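Local structure of Cys-Gly metallodipeptidase DUG1 (Saccharomyces cerevisiae, 4G1P) at residues 21-24 against 25-29; 287-290 against 291-294; 351-355 against 356-360; 390-393 against 394-398. The protein hydrolyses the dipeptide Cys-Gly as a zinc- or manganese-dependent metallopeptidase and serves as the catalytic component of the glutathione-degrading complex. All blocks are in the same frame, centred on the assembly; numbering follows the deposited sequence.

Interaction 1: 21-24 against 25-29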
loop_
_atom_site.group_PDB
_atom_site.type_symbol
_atom_site.label_atom_id
_atom_site.label_comp_id
_atom_site.label_asym_id
_atom_site.label_seq_id
_atom_site.Cartn_x
_atom_site.Cartn_y
_atom_site.Cartn_z
ATOM N N SER A 21 -35.440 7.833 -3.446
ATOM C CA SER A 21 -34.907 8.758 -4.410
ATOM C C SER A 21 -33.900 9.688 -3.739
ATOM O O SER A 21 -32.774 9.877 -4.221
ATOM C CB SER A 21 -36.045 9.547 -5.039
ATOM O OG SER A 21 -35.537 10.487 -5.964
ATOM N N ARG A 22 -34.305 10.261 -2.617
ATOM C CA ARG A 22 -33.434 11.144 -1.869
ATOM C C ARG A 22 -32.140 10.422 -1.496
ATOM O O ARG A 22 -31.050 10.973 -1.646
ATOM C CB ARG A 22 -34.151 11.653 -0.629
ATOM C CG ARG A 22 -33.227 12.260 0.392
ATOM C CD ARG A 22 -33.995 12.692 1.627
ATOM N NE ARG A 22 -34.733 13.928 1.394
ATOM C CZ ARG A 22 -35.846 14.268 2.028
ATOM N NH1 ARG A 22 -36.373 13.469 2.948
ATOM N NH2 ARG A 22 -36.429 15.418 1.739
ATOM N N LEU A 23 -32.262 9.178 -1.049
ATOM C CA LEU A 23 -31.108 8.425 -0.593
ATOM C C LEU A 23 -30.189 8.057 -1.768
ATOM O O LEU A 23 -28.984 7.944 -1.613
ATOM C CB LEU A 23 -31.556 7.187 0.173
ATOM C CG LEU A 23 -30.463 6.282 0.726
ATOM C CD1 LEU A 23 -29.571 7.041 1.678
ATOM C CD2 LEU A 23 -31.080 5.083 1.414
ATOM N N THR A 24 -30.757 7.909 -2.956
ATOM C CA THR A 24 -29.950 7.555 -4.114
ATOM C C THR A 24 -29.042 8.704 -4.513
ATOM O O THR A 24 -27.865 8.490 -4.807
ATOM C CB THR A 24 -30.808 7.174 -5.328
ATOM O OG1 THR A 24 -31.665 6.077 -4.990
ATOM C CG2 THR A 24 -29.924 6.790 -6.486
ATOM N N LYS A 25 -29.597 9.916 -4.526
ATOM C CA LYS A 25 -28.843 11.095 -4.937
ATOM C C LYS A 25 -27.671 11.327 -4.008
ATOM O O LYS A 25 -26.549 11.585 -4.456
ATOM C CB LYS A 25 -29.730 12.333 -4.948
ATOM C CG LYS A 25 -30.668 12.411 -6.133
ATOM C CD LYS A 25 -31.801 13.400 -5.888
ATOM C CE LYS A 25 -32.787 13.383 -7.035
ATOM N NZ LYS A 25 -32.825 12.015 -7.631
ATOM N N ALA A 26 -27.952 11.222 -2.713
ATOM C CA ALA A 26 -26.961 11.395 -1.664
ATOM C C ALA A 26 -25.793 10.413 -1.797
ATOM O O ALA A 26 -24.628 10.795 -1.752
ATOM C CB ALA A 26 -27.625 11.243 -0.302
ATOM N N ILE A 27 -26.129 9.143 -1.954
ATOM C CA ILE A 27 -25.144 8.088 -2.044
ATOM C C ILE A 27 -24.284 8.275 -3.300
ATOM O O ILE A 27 -23.133 7.851 -3.341
ATOM C CB ILE A 27 -25.861 6.711 -2.019
ATOM C CG1 ILE A 27 -26.480 6.470 -0.640
ATOM C CG2 ILE A 27 -24.936 5.573 -2.388
ATOM C CD1 ILE A 27 -25.495 6.600 0.497
ATOM N N GLN A 28 -24.826 8.943 -4.314
ATOM C CA GLN A 28 -24.105 9.105 -5.578
ATOM C C GLN A 28 -23.000 10.148 -5.511
ATOM O O GLN A 28 -22.074 10.123 -6.302
ATOM C CB GLN A 28 -25.053 9.459 -6.712
ATOM C CG GLN A 28 -25.081 8.428 -7.804
ATOM C CD GLN A 28 -26.477 8.281 -8.412
ATOM O OE1 GLN A 28 -27.017 7.159 -8.530
ATOM N NE2 GLN A 28 -27.074 9.421 -8.797
ATOM N N ILE A 29 -23.110 11.083 -4.580
ATOM C CA ILE A 29 -22.049 12.053 -4.395
ATOM C C ILE A 29 -21.016 11.458 -3.447
ATOM O O ILE A 29 -21.286 11.286 -2.260
ATOM C CB ILE A 29 -22.593 13.339 -3.806
ATOM C CG1 ILE A 29 -23.847 13.767 -4.561
ATOM C CG2 ILE A 29 -21.531 14.406 -3.823
ATOM C CD1 ILE A 29 -24.590 14.897 -3.893
HETATM O O HOH W 1 -26.506 5.978 -6.260
#
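The closing turns of helix 16-28 bring Ser21, Arg22, Leu23 and Thr24 against Lys25, Ala26, Ile27 and Gln28 through i to i+4 contacts. Lys25 N gives its hydrogen to Ser21 O at 3.2 Å and Ala26 N to Arg22 O at 3.3 Å; Ile27 N reaches Leu23 O at 3.1 Å. The last of these repeating bonds, from Gln28 N to Thr24 O, is bent to 130° and weak; Ile29 beyond it is loop. On one flank Leu23 and Ile27 lie side by side and point the same way, with CD1 of Leu23 3.9 Å from CG1 of Ile27. Thr24 and Gln28 run alongside each other in the same manner, the threonine CG2 being 3.6 Å from the glutamine OE1. The chi1 of Thr24 (-58°) sets that methyl opposite its own nitrogen and turns OG1 back beside it, where OG1 hydrogen-bonds Phe20 O. A water lies between them, 2.6 Å from Gln28 OE1 and 3.2 Å from Thr24 O; OE1 also has a weak bond to Lys120. Lys25 folds its chain over Ser21, NZ coming 3.5 Å from OG. The Arg22 side chain turns away from these contacts, its guanidinium held by Gln52, Asn147 and Asp150. Around these turns, Leu23 and Ala26 pack on Leu143 of helix 135-154, Lys25 and Ala26 on Phe48 of helix 39-55, and Leu23, Thr24 and Ile27 on Leu121 of a loop.

Interaction 2: 287-290 against 291-294; sequences FSVE and ELNA
Phe287, just ahead of helix 289-296, reaches forward over its first turn to Glu291 and Leu292. With chi1 at -165° its ring swings away from its own nitrogen, so that CE1 comes 3.7 Å from Glu291 CB and CZ 4.0 Å from Leu292 CB. Both neighbours meet the ring at a slant, and the Glu291 carboxylate plane is inclined 46° to it. Ser288 is the N-cap. Its OG donates to Glu291 OE2 at 3.0 Å, using the anti lone pair of that oxygen, and its N makes a weak bond to the same OE2 at 2.7 Å, so one carboxylate oxygen grips the cap residue twice. This supplies the glutamate half of a capping box, the serine hydroxyl being spent on the carboxylate; the Phe287–Leu292 contact, from the residue before the cap (N') to the fourth residue after it (N4), is a hydrophobic staple. The carbonyl of Ser288 begins the helix, accepting from Leu292 N at 3.2 Å and weakly from Glu291 N. Val289 O takes a nearly straight bond from Asn293 N at 2.7 Å, while its side chain packs on Ile309 of helix 306-314, which Phe287 also touches. Leu292 meets Val240 of the second subunit as well. Glu290 ends the segment with a weak bond from Ala294 N to its O, at 3.1 Å.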
loop_
_atom_site.group_PDB
_atom_site.type_symbol
_atom_site.label_atom_id
_atom_site.label_comp_id
_atom_site.label_asym_id
_atom_site.label_seq_id
_atom_site.Cartn_x
_atom_site.Cartn_y
_atom_site.Cartn_z
ATOM N N PHE A 287 -26.697 -13.326 21.974
ATOM C CA PHE A 287 -25.593 -13.369 21.023
ATOM C C PHE A 287 -24.811 -14.663 21.140
ATOM O O PHE A 287 -24.681 -15.229 22.224
ATOM C CB PHE A 287 -24.642 -12.203 21.236
ATOM C CG PHE A 287 -23.702 -11.986 20.098
ATOM C CD1 PHE A 287 -24.177 -11.565 18.867
ATOM C CD2 PHE A 287 -22.343 -12.184 20.256
ATOM C CE1 PHE A 287 -23.310 -11.354 17.810
ATOM C CE2 PHE A 287 -21.468 -11.977 19.208
ATOM C CZ PHE A 287 -21.950 -11.559 17.986
ATOM N N SER A 288 -24.276 -15.120 20.018
ATOM C CA SER A 288 -23.470 -16.325 20.002
ATOM C C SER A 288 -22.355 -16.183 18.975
ATOM O O SER A 288 -22.447 -15.377 18.033
ATOM C CB SER A 288 -24.332 -17.502 19.623
ATOM O OG SER A 288 -24.786 -17.319 18.297
ATOM N N VAL A 289 -21.309 -16.984 19.156
ATOM C CA VAL A 289 -20.147 -16.943 18.287
ATOM C C VAL A 289 -20.542 -17.308 16.857
ATOM O O VAL A 289 -19.930 -16.839 15.898
ATOM C CB VAL A 289 -19.012 -17.854 18.818
ATOM C CG1 VAL A 289 -19.374 -19.316 18.649
ATOM C CG2 VAL A 289 -17.694 -17.540 18.122
ATOM N N GLU A 290 -21.591 -18.114 16.718
ATOM C CA GLU A 290 -22.097 -18.486 15.400
ATOM C C GLU A 290 -22.525 -17.253 14.641
ATOM O O GLU A 290 -22.364 -17.173 13.429
ATOM C CB GLU A 290 -23.288 -19.431 15.518
ATOM C CG GLU A 290 -22.928 -20.858 15.872
ATOM C CD GLU A 290 -22.353 -20.993 17.275
ATOM O OE1 GLU A 290 -22.739 -20.199 18.175
ATOM O OE2 GLU A 290 -21.508 -21.897 17.466
ATOM N N GLU A 291 -23.093 -16.293 15.361
ATOM C CA GLU A 291 -23.484 -15.038 14.746
ATOM C C GLU A 291 -22.231 -14.264 14.363
ATOM O O GLU A 291 -22.140 -13.732 13.265
ATOM C CB GLU A 291 -24.373 -14.226 15.686
ATOM C CG GLU A 291 -25.715 -14.890 15.973
ATOM C CD GLU A 291 -26.454 -14.252 17.138
ATOM O OE1 GLU A 291 -27.154 -13.234 16.922
ATOM O OE2 GLU A 291 -26.332 -14.773 18.271
ATOM N N LEU A 292 -21.258 -14.226 15.265
ATOM C CA LEU A 292 -19.989 -13.579 14.973
ATOM C C LEU A 292 -19.334 -14.188 13.725
ATOM O O LEU A 292 -18.889 -13.468 12.843
ATOM C CB LEU A 292 -19.048 -13.674 16.168
ATOM C CG LEU A 292 -17.676 -13.034 15.966
ATOM C CD1 LEU A 292 -17.847 -11.532 15.795
ATOM C CD2 LEU A 292 -16.755 -13.360 17.138
ATOM N N ASN A 293 -19.309 -15.513 13.643
ATOM C CA ASN A 293 -18.838 -16.184 12.443
ATOM C C ASN A 293 -19.604 -15.835 11.158
ATOM O O ASN A 293 -19.053 -15.890 10.058
ATOM C CB ASN A 293 -18.855 -17.697 12.641
ATOM C CG ASN A 293 -17.900 -18.147 13.713
ATOM O OD1 ASN A 293 -16.971 -17.421 14.078
ATOM N ND2 ASN A 293 -18.117 -19.352 14.230
ATOM N N ALA A 294 -20.875 -15.496 11.283
ATOM C CA ALA A 294 -21.671 -15.241 10.096
ATOM C C ALA A 294 -21.268 -13.900 9.538
ATOM O O ALA A 294 -21.193 -13.717 8.330
ATOM C CB ALA A 294 -23.145 -15.257 10.427
#

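Interaction 3: 351-355 against 356-360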
loop_
_atom_site.group_PDB
_atom_site.type_symbol
_atom_site.label_atom_id
_atom_site.label_comp_id
_atom_site.label_asym_id
_atom_site.label_seq_id
_atom_site.Cartn_x
_atom_site.Cartn_y
_atom_site.Cartn_z
ATOM N N PRO A 351 -13.082 2.689 29.644
ATOM C CA PRO A 351 -12.739 3.244 30.957
ATOM C C PRO A 351 -11.816 2.276 31.719
ATOM O O PRO A 351 -11.966 1.058 31.605
ATOM C CB PRO A 351 -14.097 3.370 31.641
ATOM C CG PRO A 351 -14.965 2.364 30.943
ATOM C CD PRO A 351 -14.523 2.391 29.530
ATOM N N ASP A 352 -10.858 2.811 32.466
ATOM C CA ASP A 352 -10.685 4.251 32.594
ATOM C C ASP A 352 -9.385 4.705 31.948
ATOM O O ASP A 352 -8.547 5.297 32.616
ATOM C CB ASP A 352 -10.661 4.652 34.074
ATOM C CG ASP A 352 -11.697 3.903 34.910
ATOM O OD1 ASP A 352 -12.896 3.913 34.547
ATOM O OD2 ASP A 352 -11.303 3.292 35.927
ATOM N N MET A 353 -9.212 4.440 30.655
ATOM C CA MET A 353 -7.963 4.789 29.972
ATOM C C MET A 353 -7.860 6.285 29.658
ATOM O O MET A 353 -8.747 6.848 29.026
ATOM C CB MET A 353 -7.818 3.963 28.693
ATOM C CG MET A 353 -7.707 2.484 28.954
ATOM S SD MET A 353 -7.935 1.465 27.488
ATOM C CE MET A 353 -6.555 2.031 26.484
ATOM N N ASP A 354 -6.791 6.931 30.114
ATOM C CA ASP A 354 -6.558 8.336 29.781
ATOM C C ASP A 354 -5.836 8.447 28.437
ATOM O O ASP A 354 -4.842 7.753 28.205
ATOM C CB ASP A 354 -5.744 9.030 30.882
ATOM C CG ASP A 354 -5.405 10.482 30.542
ATOM O OD1 ASP A 354 -6.302 11.241 30.118
ATOM O OD2 ASP A 354 -4.226 10.867 30.683
ATOM N N SER A 355 -6.334 9.318 27.563
ATOM C CA SER A 355 -5.784 9.472 26.220
ATOM C C SER A 355 -4.291 9.779 26.275
ATOM O O SER A 355 -3.467 9.022 25.738
ATOM C CB SER A 355 -6.527 10.574 25.456
ATOM O OG SER A 355 -6.105 10.652 24.100
ATOM N N GLU A 356 -3.968 10.885 26.946
ATOM C CA GLU A 356 -2.594 11.329 27.175
ATOM C C GLU A 356 -1.661 10.218 27.647
ATOM O O GLU A 356 -0.665 9.909 26.989
ATOM C CB GLU A 356 -2.591 12.431 28.222
ATOM C CG GLU A 356 -1.776 13.646 27.853
ATOM C CD GLU A 356 -2.554 14.609 26.991
ATOM O OE1 GLU A 356 -3.674 14.240 26.573
ATOM O OE2 GLU A 356 -2.056 15.734 26.741
ATOM N N LYS A 357 -1.980 9.621 28.794
ATOM C CA LYS A 357 -1.143 8.558 29.344
ATOM C C LYS A 357 -0.958 7.393 28.365
ATOM O O LYS A 357 0.128 6.823 28.260
ATOM C CB LYS A 357 -1.686 8.050 30.687
ATOM C CG LYS A 357 -0.716 7.089 31.395
ATOM C CD LYS A 357 -1.187 6.701 32.803
ATOM C CE LYS A 357 -0.249 5.677 33.476
ATOM N NZ LYS A 357 -0.749 4.256 33.415
ATOM N N LEU A 358 -2.023 7.048 27.654
ATOM C CA LEU A 358 -1.976 5.942 26.719
ATOM C C LEU A 358 -0.955 6.249 25.639
ATOM O O LEU A 358 -0.142 5.400 25.273
ATOM C CB LEU A 358 -3.345 5.715 26.091
ATOM C CG LEU A 358 -3.350 4.649 25.003
ATOM C CD1 LEU A 358 -2.856 3.354 25.546
ATOM C CD2 LEU A 358 -4.718 4.470 24.447
ATOM N N THR A 359 -0.998 7.478 25.145
ATOM C CA THR A 359 -0.071 7.923 24.126
ATOM C C THR A 359 1.378 7.885 24.609
ATOM O O THR A 359 2.283 7.475 23.871
ATOM C CB THR A 359 -0.442 9.324 23.656
ATOM O OG1 THR A 359 -1.631 9.236 22.871
ATOM C CG2 THR A 359 0.671 9.945 22.821
ATOM N N SER A 360 1.598 8.301 25.851
ATOM C CA SER A 360 2.926 8.219 26.422
ATOM C C SER A 360 3.357 6.774 26.494
ATOM O O SER A 360 4.485 6.437 26.126
ATOM C CB SER A 360 2.962 8.835 27.810
ATOM O OG SER A 360 2.828 10.240 27.725
#
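Asp354 turns CG opposite its backbone nitrogen (chi1 177°), which carries the carboxylate forward to Lys357, and Met353 folds at its last torsion (chi3 62°) to lay its methyl against Leu358. The carboxylate oxygen OD2 accepts from Lys357 N at 3.2 Å. The N-H points well at this oxygen but comes from above the carboxylate plane, 54° out of it. The same OD2 lies 3.3 Å from Glu356 CB; the two acidic side chains run the same way with nearly parallel carboxylates. Backbone bonds continue the turn: Leu358 N to Asp354 O at 3.0 Å and Thr359 N to Ser355 O, also at 3.0 Å. On the buried side, Met353 CE touches both branches of Leu358, 3.7 Å from CD2 and 4.0 Å from CD1, where the two side chains run at a slant to each other. Ile267 and Ile347 pack against this pair. The hydroxyls next to it are anchored elsewhere, Ser355 OG on Asp386 and Thr359 OG1 on Tyr221, which fastens the first turn of the helix to the sheet beneath. An N-cap aspartate bonded to the third residue of the helix and a hydrophobic staple from Met353 to Leu358 are the standard signals of a helix N-terminus. Here they open helix 355-371, the helical link of a beta-alpha-beta crossover that leads from strand 340-349 to the parallel strand 378-391, with antiparallel strand 210-226 between them.

Interaction 4: 390-393 against 394-398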
loop_
_atom_site.group_PDB
_atom_site.type_symbol
_atom_site.label_atom_id
_atom_site.label_comp_id
_atom_site.label_asym_id
_atom_site.label_seq_id
_atom_site.Cartn_x
_atom_site.Cartn_y
_atom_site.Cartn_z
ATOM N N TRP A 390 -17.131 6.450 25.920
ATOM C CA TRP A 390 -18.314 7.029 26.527
ATOM C C TRP A 390 -19.145 5.932 27.144
ATOM O O TRP A 390 -19.352 4.887 26.533
ATOM C CB TRP A 390 -19.119 7.796 25.480
ATOM C CG TRP A 390 -20.478 8.264 25.924
ATOM C CD1 TRP A 390 -20.763 9.370 26.683
ATOM C CD2 TRP A 390 -21.744 7.666 25.604
ATOM N NE1 TRP A 390 -22.126 9.488 26.865
ATOM C CE2 TRP A 390 -22.750 8.456 26.216
ATOM C CE3 TRP A 390 -22.126 6.538 24.868
ATOM C CZ2 TRP A 390 -24.112 8.153 26.109
ATOM C CZ3 TRP A 390 -23.471 6.235 24.767
ATOM C CH2 TRP A 390 -24.454 7.043 25.386
ATOM N N VAL A 391 -19.587 6.148 28.376
ATOM C CA VAL A 391 -20.443 5.184 29.031
ATOM C C VAL A 391 -21.549 5.957 29.723
ATOM O O VAL A 391 -21.304 6.975 30.370
ATOM C CB VAL A 391 -19.708 4.328 30.090
ATOM C CG1 VAL A 391 -20.534 3.112 30.436
ATOM C CG2 VAL A 391 -18.359 3.884 29.608
ATOM N N SER A 392 -22.773 5.470 29.582
ATOM C CA SER A 392 -23.894 6.110 30.228
ATOM C C SER A 392 -24.816 5.080 30.829
ATOM O O SER A 392 -24.749 3.897 30.496
ATOM C CB SER A 392 -24.663 6.962 29.233
ATOM O OG SER A 392 -26.035 6.974 29.580
ATOM N N ASP A 393 -25.679 5.547 31.723
ATOM C CA ASP A 393 -26.680 4.701 32.345
ATOM C C ASP A 393 -27.902 4.715 31.457
ATOM O O ASP A 393 -28.471 5.773 31.203
ATOM C CB ASP A 393 -27.028 5.224 33.743
ATOM C CG ASP A 393 -28.430 4.813 34.199
ATOM O OD1 ASP A 393 -29.403 5.518 33.831
ATOM O OD2 ASP A 393 -28.558 3.795 34.926
ATOM N N PRO A 394 -28.312 3.533 30.989
ATOM C CA PRO A 394 -29.424 3.324 30.054
ATOM C C PRO A 394 -30.814 3.373 30.692
ATOM O O PRO A 394 -31.712 2.645 30.256
ATOM C CB PRO A 394 -29.172 1.909 29.552
ATOM C CG PRO A 394 -28.523 1.230 30.709
ATOM C CD PRO A 394 -27.649 2.269 31.350
ATOM N N PHE A 395 -31.020 4.207 31.700
ATOM C CA PHE A 395 -32.348 4.221 32.300
ATOM C C PHE A 395 -33.098 5.535 32.188
ATOM O O PHE A 395 -34.316 5.550 32.341
ATOM C CB PHE A 395 -32.327 3.664 33.725
ATOM C CG PHE A 395 -32.105 2.188 33.759
ATOM C CD1 PHE A 395 -33.121 1.324 33.405
ATOM C CD2 PHE A 395 -30.868 1.664 34.080
ATOM C CE1 PHE A 395 -32.919 -0.023 33.397
ATOM C CE2 PHE A 395 -30.661 0.306 34.070
ATOM C CZ PHE A 395 -31.684 -0.537 33.726
ATOM N N ASN A 396 -32.379 6.614 31.886
ATOM C CA ASN A 396 -32.976 7.935 31.664
ATOM C C ASN A 396 -34.029 8.101 30.563
ATOM O O ASN A 396 -34.133 7.297 29.628
ATOM C CB ASN A 396 -31.930 8.889 31.079
ATOM C CG ASN A 396 -31.310 8.351 29.802
ATOM O OD1 ASN A 396 -31.984 8.191 28.781
ATOM N ND2 ASN A 396 -30.026 8.047 29.863
ATOM N N ALA A 397 -34.785 9.187 30.683
ATOM C CA ALA A 397 -35.978 9.445 29.888
ATOM C C ALA A 397 -35.827 8.961 28.445
ATOM O O ALA A 397 -36.720 8.306 27.910
ATOM C CB ALA A 397 -36.318 10.939 29.923
ATOM N N GLN A 398 -34.683 9.269 27.831
ATOM C CA GLN A 398 -34.469 8.975 26.410
ATOM C C GLN A 398 -34.513 7.494 26.084
ATOM O O GLN A 398 -35.194 7.090 25.147
ATOM C CB GLN A 398 -33.162 9.587 25.900
ATOM C CG GLN A 398 -33.260 11.070 25.569
ATOM C CD GLN A 398 -32.246 11.485 24.523
ATOM O OE1 GLN A 398 -32.424 11.219 23.335
ATOM N NE2 GLN A 398 -31.168 12.118 24.961
#
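Asp393, Pro394 and Phe395 form a tight bend in which Phe395 N comes 3.0 Å from Asp393 O in a weak bond. The same N-H also reaches the aspartate side chain, Phe395 N to Asp393 OD1, again 3.0 Å, approaching from well above the carboxylate plane. Asp393 achieves this by holding CG roughly opposite its nitrogen (chi1 155°), which folds the carboxylate over the proline nitrogen. Its other oxygen lies in the plane of the Phe395 ring at the edge, OD2 being 3.3 Å from CD2, while the carboxylate plane is turned 44° from that of the ring. Asn396 also approaches the bend, its ND2 3.1 Å from Asp393 O, though at an angle too poor for a hydrogen bond. Asn396 OD1 instead caps Phe399 N. Pro394 is buried, packing on Tyr213 and Phe416 from strands 210-226 and 415-419. A side-chain acceptor bonded to the N-H two residues on, across a proline, is an Asx-Pro turn; it takes the chain from strand 378-391 to the Asn396 N-cap of helix 397-410.

Overall arrangement
All four contacts are local. Interaction 1 lies within the end of a helix, interactions 2 and 3 at helix starts, and interaction 4 is a strand-to-helix bend. Interactions 2 and 3 share an N-cap and hydrophobic staple but differ in chemistry: in 2 a glutamate reaches back to the cap serine, in 3 the cap aspartate reaches forward to the backbone. The first three are partly buried, while 4 lies at the surface, although its proline is buried. Interactions 3 and 4 touch through Pro351 and Val391 at the end of strand 378-391, which interaction 4 leaves and against which the loop of interaction 3 packs. Interaction 1, among helices 39-55 and 135-154, sits across the chain's centre from 3, their centres about 40 Å apart.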